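PDB 2I5G: amidohydrolase from Pseudomonas aeruginosa, which probably acts as a metal-dependent dipeptidase of the membrane dipeptidase (M19) family, hydrolysing dipeptides. Local coordinates for the interface of chains A and B. Sequence-based numbering; all coordinates share one arbitrary frame. Chains: chain A/B, amidohydrolase.

Contact 1: the interface of chains A and B. Residues chain A 123-124, 126-127, 137-140; chain B 123-124, 127, 132-133.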
loop_
_atom_site.group_PDB
_atom_site.type_symbol
_atom_site.label_atom_id
_atom_site.label_comp_id
_atom_site.label_asym_id
_atom_site.label_seq_id
_atom_site.Cartn_x
_atom_site.Cartn_y
_atom_site.Cartn_z
ATOM N N GLN A 123 6.057 -0.864 4.238
ATOM C CA GLN A 123 5.578 -0.591 2.885
ATOM C C GLN A 123 4.253 0.169 2.809
ATOM O O GLN A 123 3.291 -0.142 3.510
ATOM C CB GLN A 123 5.484 -1.892 2.086
ATOM C CG GLN A 123 5.114 -1.703 0.627
ATOM C CD GLN A 123 5.382 -2.946 -0.204
ATOM O OE1 GLN A 123 6.530 -3.365 -0.360
ATOM N NE2 GLN A 123 4.320 -3.547 -0.738
ATOM N N ASN A 124 4.237 1.160 1.922
ATOM C CA ASN A 124 3.102 2.051 1.670
ATOM C C ASN A 124 2.548 1.732 0.288
ATOM O O ASN A 124 2.824 0.672 -0.273
ATOM C CB ASN A 124 3.613 3.495 1.649
ATOM C CG ASN A 124 2.847 4.397 2.564
ATOM O OD1 ASN A 124 3.195 5.567 2.739
ATOM N ND2 ASN A 124 1.790 3.865 3.163
ATOM N N VAL A 126 3.004 4.187 -1.807
ATOM C CA VAL A 126 3.970 5.024 -2.519
ATOM C C VAL A 126 5.431 4.575 -2.427
ATOM O O VAL A 126 6.191 4.718 -3.382
ATOM C CB VAL A 126 3.870 6.500 -2.061
ATOM C CG1 VAL A 126 2.414 6.938 -2.073
ATOM C CG2 VAL A 126 4.467 6.677 -0.686
ATOM N N GLY A 127 5.820 4.033 -1.283
ATOM C CA GLY A 127 7.185 3.570 -1.116
ATOM C C GLY A 127 7.252 2.600 0.042
ATOM O O GLY A 127 6.251 1.973 0.380
ATOM N N LEU A 137 10.661 3.702 -4.728
ATOM C CA LEU A 137 9.484 4.532 -4.959
ATOM C C LEU A 137 8.599 3.868 -6.015
ATOM O O LEU A 137 9.061 3.550 -7.119
ATOM C CB LEU A 137 9.921 5.917 -5.434
ATOM C CG LEU A 137 8.810 6.937 -5.660
ATOM C CD1 LEU A 137 8.005 7.120 -4.379
ATOM C CD2 LEU A 137 9.423 8.251 -6.105
ATOM N N SER A 138 7.331 3.656 -5.679
ATOM C CA SER A 138 6.414 3.001 -6.609
ATOM C C SER A 138 5.944 3.976 -7.673
ATOM O O SER A 138 6.221 5.169 -7.586
ATOM C CB SER A 138 5.193 2.445 -5.865
ATOM O OG SER A 138 4.221 3.453 -5.642
ATOM N N GLY A 139 5.237 3.464 -8.678
ATOM C CA GLY A 139 4.730 4.325 -9.728
ATOM C C GLY A 139 3.776 5.348 -9.136
ATOM O O GLY A 139 3.929 6.554 -9.360
ATOM N N PHE A 140 2.792 4.866 -8.374
ATOM C CA PHE A 140 1.808 5.732 -7.734
ATOM C C PHE A 140 2.521 6.792 -6.893
ATOM O O PHE A 140 2.083 7.945 -6.814
ATOM C CB PHE A 140 0.882 4.901 -6.853
ATOM C CG PHE A 140 -0.261 5.677 -6.270
ATOM C CD1 PHE A 140 -1.249 6.211 -7.090
ATOM C CD2 PHE A 140 -0.361 5.864 -4.895
ATOM C CE1 PHE A 140 -2.326 6.921 -6.546
ATOM C CE2 PHE A 140 -1.437 6.574 -4.341
ATOM C CZ PHE A 140 -2.417 7.101 -5.171
ATOM N N GLN B 123 1.778 -1.686 -6.995
ATOM C CA GLN B 123 2.122 -1.901 -5.594
ATOM C C GLN B 123 0.938 -1.910 -4.650
ATOM O O GLN B 123 -0.024 -1.165 -4.822
ATOM C CB GLN B 123 3.151 -0.875 -5.110
ATOM C CG GLN B 123 3.589 -1.121 -3.668
ATOM C CD GLN B 123 4.976 -0.589 -3.359
ATOM O OE1 GLN B 123 5.950 -0.945 -4.025
ATOM N NE2 GLN B 123 5.077 0.255 -2.336
ATOM N N ASN B 124 1.043 -2.767 -3.641
ATOM C CA ASN B 124 0.015 -2.967 -2.628
ATOM C C ASN B 124 0.570 -2.692 -1.243
ATOM O O ASN B 124 1.613 -2.066 -1.081
ATOM C CB ASN B 124 -0.453 -4.423 -2.659
ATOM C CG ASN B 124 -1.906 -4.545 -2.945
ATOM O OD1 ASN B 124 -2.621 -3.544 -2.971
ATOM N ND2 ASN B 124 -2.368 -5.769 -3.159
ATOM N N GLY B 127 2.214 -6.411 -1.495
ATOM C CA GLY B 127 3.193 -6.702 -2.528
ATOM C C GLY B 127 3.126 -5.794 -3.735
ATOM O O GLY B 127 2.712 -4.636 -3.644
ATOM N N GLU B 132 5.072 -3.436 -13.034
ATOM C CA GLU B 132 5.899 -2.452 -12.323
ATOM C C GLU B 132 6.993 -3.138 -11.506
ATOM O O GLU B 132 6.807 -4.255 -11.040
ATOM C CB GLU B 132 4.998 -1.573 -11.424
ATOM C CG GLU B 132 5.668 -0.895 -10.232
ATOM C CD GLU B 132 4.760 0.135 -9.534
ATOM O OE1 GLU B 132 4.727 1.310 -9.976
ATOM O OE2 GLU B 132 4.075 -0.226 -8.548
ATOM N N ARG B 133 8.139 -2.475 -11.364
ATOM C CA ARG B 133 9.258 -3.006 -10.582
ATOM C C ARG B 133 8.704 -3.712 -9.338
ATOM O O ARG B 133 8.153 -3.067 -8.452
ATOM C CB ARG B 133 10.178 -1.854 -10.162
ATOM C CG ARG B 133 11.283 -2.236 -9.189
ATOM C CD ARG B 133 11.617 -1.051 -8.287
ATOM N NE ARG B 133 12.338 0.007 -8.982
ATOM C CZ ARG B 133 12.417 1.264 -8.559
ATOM N NH1 ARG B 133 11.812 1.638 -7.440
ATOM N NH2 ARG B 133 13.104 2.154 -9.257
HETATM O O HOH W 1 2.131 1.734 -7.844
#

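Contact 2: the interface of chains A and B. Residues chain A 133; chain B 135-137, 142, 163, 167.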
loop_
_atom_site.group_PDB
_atom_site.type_symbol
_atom_site.label_atom_id
_atom_site.label_comp_id
_atom_site.label_asym_id
_atom_site.label_seq_id
_atom_site.Cartn_x
_atom_site.Cartn_y
_atom_site.Cartn_z
ATOM N N ARG A 133 12.714 -4.520 4.029
ATOM C CA ARG A 133 13.309 -4.540 2.697
ATOM C C ARG A 133 12.653 -3.389 1.923
ATOM O O ARG A 133 11.431 -3.332 1.803
ATOM C CB ARG A 133 13.001 -5.880 2.026
ATOM C CG ARG A 133 13.610 -6.072 0.649
ATOM C CD ARG A 133 12.728 -6.987 -0.205
ATOM N NE ARG A 133 12.487 -8.286 0.421
ATOM C CZ ARG A 133 11.481 -9.098 0.103
ATOM N NH1 ARG A 133 10.610 -8.756 -0.834
ATOM N NH2 ARG A 133 11.341 -10.256 0.729
ATOM N N GLY B 135 8.821 -5.221 -5.841
ATOM C CA GLY B 135 9.595 -5.235 -4.607
ATOM C C GLY B 135 9.521 -6.523 -3.800
ATOM O O GLY B 135 10.384 -6.784 -2.970
ATOM N N GLY B 136 8.495 -7.334 -4.040
ATOM C CA GLY B 136 8.360 -8.582 -3.315
ATOM C C GLY B 136 7.211 -8.561 -2.327
ATOM O O GLY B 136 6.392 -7.646 -2.328
ATOM N N LEU B 137 7.157 -9.582 -1.482
ATOM C CA LEU B 137 6.128 -9.717 -0.453
ATOM C C LEU B 137 6.611 -9.022 0.827
ATOM O O LEU B 137 7.745 -9.236 1.268
ATOM C CB LEU B 137 5.891 -11.202 -0.182
ATOM C CG LEU B 137 4.819 -11.675 0.797
ATOM C CD1 LEU B 137 3.434 -11.297 0.292
ATOM C CD2 LEU B 137 4.928 -13.186 0.934
ATOM N N ARG B 142 3.081 -11.170 4.486
ATOM C CA ARG B 142 3.357 -12.468 5.062
ATOM C C ARG B 142 2.326 -12.773 6.137
ATOM O O ARG B 142 1.967 -13.931 6.353
ATOM C CB ARG B 142 4.774 -12.508 5.637
ATOM C CG ARG B 142 5.867 -12.424 4.583
ATOM C CD ARG B 142 7.252 -12.601 5.191
ATOM N NE ARG B 142 8.280 -12.773 4.164
ATOM C CZ ARG B 142 8.763 -11.796 3.398
ATOM N NH1 ARG B 142 8.319 -10.553 3.537
ATOM N NH2 ARG B 142 9.691 -12.066 2.481
ATOM N N LYS B 163 8.249 -12.497 -8.030
ATOM C CA LYS B 163 8.997 -11.908 -6.922
ATOM C C LYS B 163 8.128 -12.011 -5.688
ATOM O O LYS B 163 8.446 -12.772 -4.775
ATOM C CB LYS B 163 9.365 -10.444 -7.166
ATOM C CG LYS B 163 10.137 -9.813 -6.007
ATOM C CD LYS B 163 11.356 -10.650 -5.627
ATOM C CE LYS B 163 12.075 -10.081 -4.405
ATOM N NZ LYS B 163 12.498 -8.658 -4.598
ATOM N N GLU B 167 7.543 -15.593 -3.745
ATOM C CA GLU B 167 7.610 -15.554 -2.290
ATOM C C GLU B 167 6.312 -16.028 -1.651
ATOM O O GLU B 167 6.336 -16.669 -0.603
ATOM C CB GLU B 167 7.961 -14.141 -1.808
ATOM C CG GLU B 167 9.448 -13.821 -1.897
ATOM C CD GLU B 167 9.775 -12.376 -1.550
ATOM O OE1 GLU B 167 9.132 -11.818 -0.641
ATOM O OE2 GLU B 167 10.692 -11.803 -2.174
#

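Contact 3: the interface of chains A and B. Residues chain A 100, 125, 140; chain B 96, 123-125, 265-266, 268.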
loop_
_atom_site.group_PDB
_atom_site.type_symbol
_atom_site.label_atom_id
_atom_site.label_comp_id
_atom_site.label_asym_id
_atom_site.label_seq_id
_atom_site.Cartn_x
_atom_site.Cartn_y
_atom_site.Cartn_z
ATOM N N ASP A 100 -5.605 6.030 -1.883
ATOM C CA ASP A 100 -5.250 5.831 -3.289
ATOM C C ASP A 100 -5.716 6.984 -4.161
ATOM O O ASP A 100 -5.801 6.868 -5.381
ATOM C CB ASP A 100 -5.845 4.532 -3.815
ATOM C CG ASP A 100 -7.352 4.527 -3.769
ATOM O OD1 ASP A 100 -7.962 3.640 -4.404
ATOM O OD2 ASP A 100 -7.925 5.405 -3.090
ATOM N N LEU A 125 1.757 2.651 -0.254
ATOM C CA LEU A 125 1.257 2.494 -1.613
ATOM C C LEU A 125 2.254 3.292 -2.457
ATOM O O LEU A 125 2.348 3.095 -3.667
ATOM C CB LEU A 125 -0.142 3.102 -1.804
ATOM C CG LEU A 125 -1.392 2.397 -1.279
ATOM C CD1 LEU A 125 -2.617 3.179 -1.710
ATOM C CD2 LEU A 125 -1.466 0.982 -1.805
ATOM N N PHE A 140 2.792 4.866 -8.374
ATOM C CA PHE A 140 1.808 5.732 -7.734
ATOM C C PHE A 140 2.521 6.792 -6.893
ATOM O O PHE A 140 2.083 7.945 -6.814
ATOM C CB PHE A 140 0.882 4.901 -6.853
ATOM C CG PHE A 140 -0.261 5.677 -6.270
ATOM C CD1 PHE A 140 -1.249 6.211 -7.090
ATOM C CD2 PHE A 140 -0.361 5.864 -4.895
ATOM C CE1 PHE A 140 -2.326 6.921 -6.546
ATOM C CE2 PHE A 140 -1.437 6.574 -4.341
ATOM C CZ PHE A 140 -2.417 7.101 -5.171
ATOM N N HIS B 96 -6.266 -5.305 -1.666
ATOM C CA HIS B 96 -6.504 -3.940 -1.213
ATOM C C HIS B 96 -7.772 -3.821 -0.370
ATOM O O HIS B 96 -7.913 -2.893 0.424
ATOM C CB HIS B 96 -6.609 -3.002 -2.415
ATOM C CG HIS B 96 -6.927 -1.587 -2.050
ATOM N ND1 HIS B 96 -6.077 -0.801 -1.302
ATOM C CD2 HIS B 96 -8.016 -0.823 -2.308
ATOM C CE1 HIS B 96 -6.627 0.387 -1.115
ATOM N NE2 HIS B 96 -7.805 0.399 -1.714
ATOM N N GLN B 123 1.778 -1.686 -6.995
ATOM C CA GLN B 123 2.122 -1.901 -5.594
ATOM C C GLN B 123 0.938 -1.910 -4.650
ATOM O O GLN B 123 -0.024 -1.165 -4.822
ATOM C CB GLN B 123 3.151 -0.875 -5.110
ATOM C CG GLN B 123 3.589 -1.121 -3.668
ATOM C CD GLN B 123 4.976 -0.589 -3.359
ATOM O OE1 GLN B 123 5.950 -0.945 -4.025
ATOM N NE2 GLN B 123 5.077 0.255 -2.336
ATOM N N ASN B 124 1.043 -2.767 -3.641
ATOM C CA ASN B 124 0.015 -2.967 -2.628
ATOM C C ASN B 124 0.570 -2.692 -1.243
ATOM O O ASN B 124 1.613 -2.066 -1.081
ATOM C CB ASN B 124 -0.453 -4.423 -2.659
ATOM C CG ASN B 124 -1.906 -4.545 -2.945
ATOM O OD1 ASN B 124 -2.621 -3.544 -2.971
ATOM N ND2 ASN B 124 -2.368 -5.769 -3.159
ATOM N N LEU B 125 -0.145 -3.184 -0.242
ATOM C CA LEU B 125 0.283 -3.060 1.132
ATOM C C LEU B 125 0.987 -4.383 1.387
ATOM O O LEU B 125 1.830 -4.489 2.270
ATOM C CB LEU B 125 -0.926 -2.924 2.053
ATOM C CG LEU B 125 -1.019 -1.689 2.954
ATOM C CD1 LEU B 125 -0.671 -0.408 2.198
ATOM C CD2 LEU B 125 -2.434 -1.617 3.501
ATOM N N ASP B 265 -3.890 2.997 -13.139
ATOM C CA ASP B 265 -3.625 2.684 -11.742
ATOM C C ASP B 265 -4.703 3.214 -10.811
ATOM O O ASP B 265 -5.238 4.303 -11.016
ATOM C CB ASP B 265 -2.253 3.210 -11.301
ATOM C CG ASP B 265 -1.850 2.683 -9.927
ATOM O OD1 ASP B 265 -1.945 1.452 -9.721
ATOM O OD2 ASP B 265 -1.445 3.483 -9.055
ATOM N N LYS B 266 -5.020 2.424 -9.790
ATOM C CA LYS B 266 -6.035 2.801 -8.823
ATOM C C LYS B 266 -7.363 3.027 -9.543
ATOM O O LYS B 266 -8.322 3.525 -8.952
ATOM C CB LYS B 266 -5.612 4.079 -8.094
ATOM C CG LYS B 266 -4.268 3.986 -7.388
ATOM C CD LYS B 266 -4.328 3.061 -6.198
ATOM C CE LYS B 266 -2.959 2.874 -5.564
ATOM N NZ LYS B 266 -2.018 2.105 -6.433
ATOM N N TYR B 268 -7.837 5.096 -12.181
ATOM C CA TYR B 268 -8.012 6.425 -12.784
ATOM C C TYR B 268 -6.720 7.193 -13.069
ATOM O O TYR B 268 -6.729 8.160 -13.831
ATOM C CB TYR B 268 -8.865 7.289 -11.858
ATOM C CG TYR B 268 -8.121 7.690 -10.603
ATOM C CD1 TYR B 268 -7.294 8.808 -10.587
ATOM C CD2 TYR B 268 -8.188 6.907 -9.449
ATOM C CE1 TYR B 268 -6.547 9.134 -9.458
ATOM C CE2 TYR B 268 -7.449 7.221 -8.320
ATOM C CZ TYR B 268 -6.628 8.334 -8.332
ATOM O OH TYR B 268 -5.863 8.627 -7.224
HETATM O O HOH W 2 -9.752 4.009 -6.579
HETATM O O HOH W 3 0.541 1.878 -5.591
#

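Contact 1: the interface of chains A and B
The side-chain amides of A:Gln123 and B:Gln123 stack on each other across the chain boundary, their planes 21° apart and their CD atoms 4.0 Å from one another. B:Gln123 is poorly ordered, which makes the details of its stack and bond less certain. The CB methylene of A:Ser138 also comes up to its amide carbon, and the B:Arg133 guanidinium has A:Leu137 N at its edge, in plane. Each glutamine has CG anti to its backbone N (chi1 -175° in A:Gln123, -177° in B:Gln123) and an extended chain, which brings the amide tip to tip with its twin, within reach of the opposite loop's backbone. There A:Gln123 NE2 donates to the backbone carbonyl B:Asn124 O at 3.1 Å, and B:Gln123 NE2 donates to A:Asn124 O at the same 3.1 Å. In both bonds the NH2 stands above the carbonyl plane, away from a lone pair. Alongside, B:Glu132 OE1 accepts from the backbone A:Gly139 N, which comes from above the carboxylate plane, while OE2 accepts from B:Gln123 N at 3.1 Å, holding the acid against its own loop. Water 1 links B:Glu132 OE2, at 2.8 Å, to A:Phe140 N. The acid thus meets the first turn of helix 139-151, where the helix end would be expected to favour a negative charge. Both glutamines and B:Glu132 belong to the loop between strand 113-117 and helix 139-151, where the two chains' loops pack together.

Contact 2: the interface of chains A and B
A:Arg133, from the loop between strand 113-117 and helix 139-151 of chain A, reaches into chain B where the same loop, at B:Gly135 to B:Leu137, runs beside helices 139-151 and 164-171. Its CG is anti to the backbone N (chi1 -177°) and the chain bends at chi3, turning the guanidinium edge toward B:Gly135 and B:Glu167. NH1 donates to the carbonyl B:Gly135 O at 2.9 Å, in the carbonyl plane and on a lone pair. NH2 forms a salt bridge and hydrogen bond with B:Glu167 OE1 at 3.0 Å. The two tips meet with planes 87° apart: OE1 lies in the guanidinium plane, but the NH2 approaches from above the carboxylate. From the opposite carboxylate face the backbone B:Leu137 N gives OE1 a second hydrogen bond, at 3.1 Å. B:Arg142 bridges to the same oxygen through NH2 and bonds B:Leu137 O through NH1. Its guanidinium is nearly perpendicular to that of A:Arg133, and the two NH2 atoms are modelled 3.0 Å apart, a doubtful donor-to-donor contact; OE1, beside both, would be expected to offset the like charges. A:Arg133 is therefore held by the loop ahead of helix 139-151 and an acid from helix 164-171, on the surface facing the partner chain.

Contact 3: the interface of chains A and B
A:Leu125, B:Lys266 and A:Asp100 bury the most surface here, with the lysine chain threaded between groups of chain A. The bends of B:Lys266 at chi2 and chi4 (both -69°) lay its methylenes across one face of A:Phe140, and the amine turns back to its own chain. CE sits over the centre of the phenyl ring, 3.9 Å from the centroid, in a CH-pi contact. The same CE meets the A:Leu125 methyl CD1 at 3.9 Å, while the other methyl, CD2, points to the backbone around B:Gln123. At the end of the lysine, NZ forms a salt bridge with B:Asp265 OD2 at 3.0 Å, approaching on the syn side of the carboxylate. Water 3, 2.7 Å from B:Lys266 NZ, joins the amine to A:Leu125 O and, less certainly, to B:Gln123 O. A:Asp100 uses both its backbone and its side chain. Its carbonyl O accepts from the phenol B:Tyr268 OH, tilted 15° from the carbonyl plane, and its OD1 reaches B:Lys266 O through water 2, which lies 2.8 Å from that OD1. Together these groups fasten the 3-10 turn 265-267 and the tyrosine just after it to the other subunit, and appear to support the deposited dimer.

Contacts 1 and 3 are neighbours, their C-alpha centres about 7 Å apart, and share A:Phe140, B:Gln123 and B:Asn124. Contact 2 lies farther along the boundary, about 12 Å from contact 1 and 16 Å from contact 3. Helix 139-151 and the loop before it run through all three: A:Phe140 of that helix serves contacts 1 and 3, and B:Arg142 serves contact 2. The glutamine pair of contact 1 is near-symmetric about the two-fold; the rest of contact 1 and contacts 2 and 3 recur with the chains exchanged. A two-fold interface of this kind is consistent with a dimer, although the structure alone does not show the state in solution.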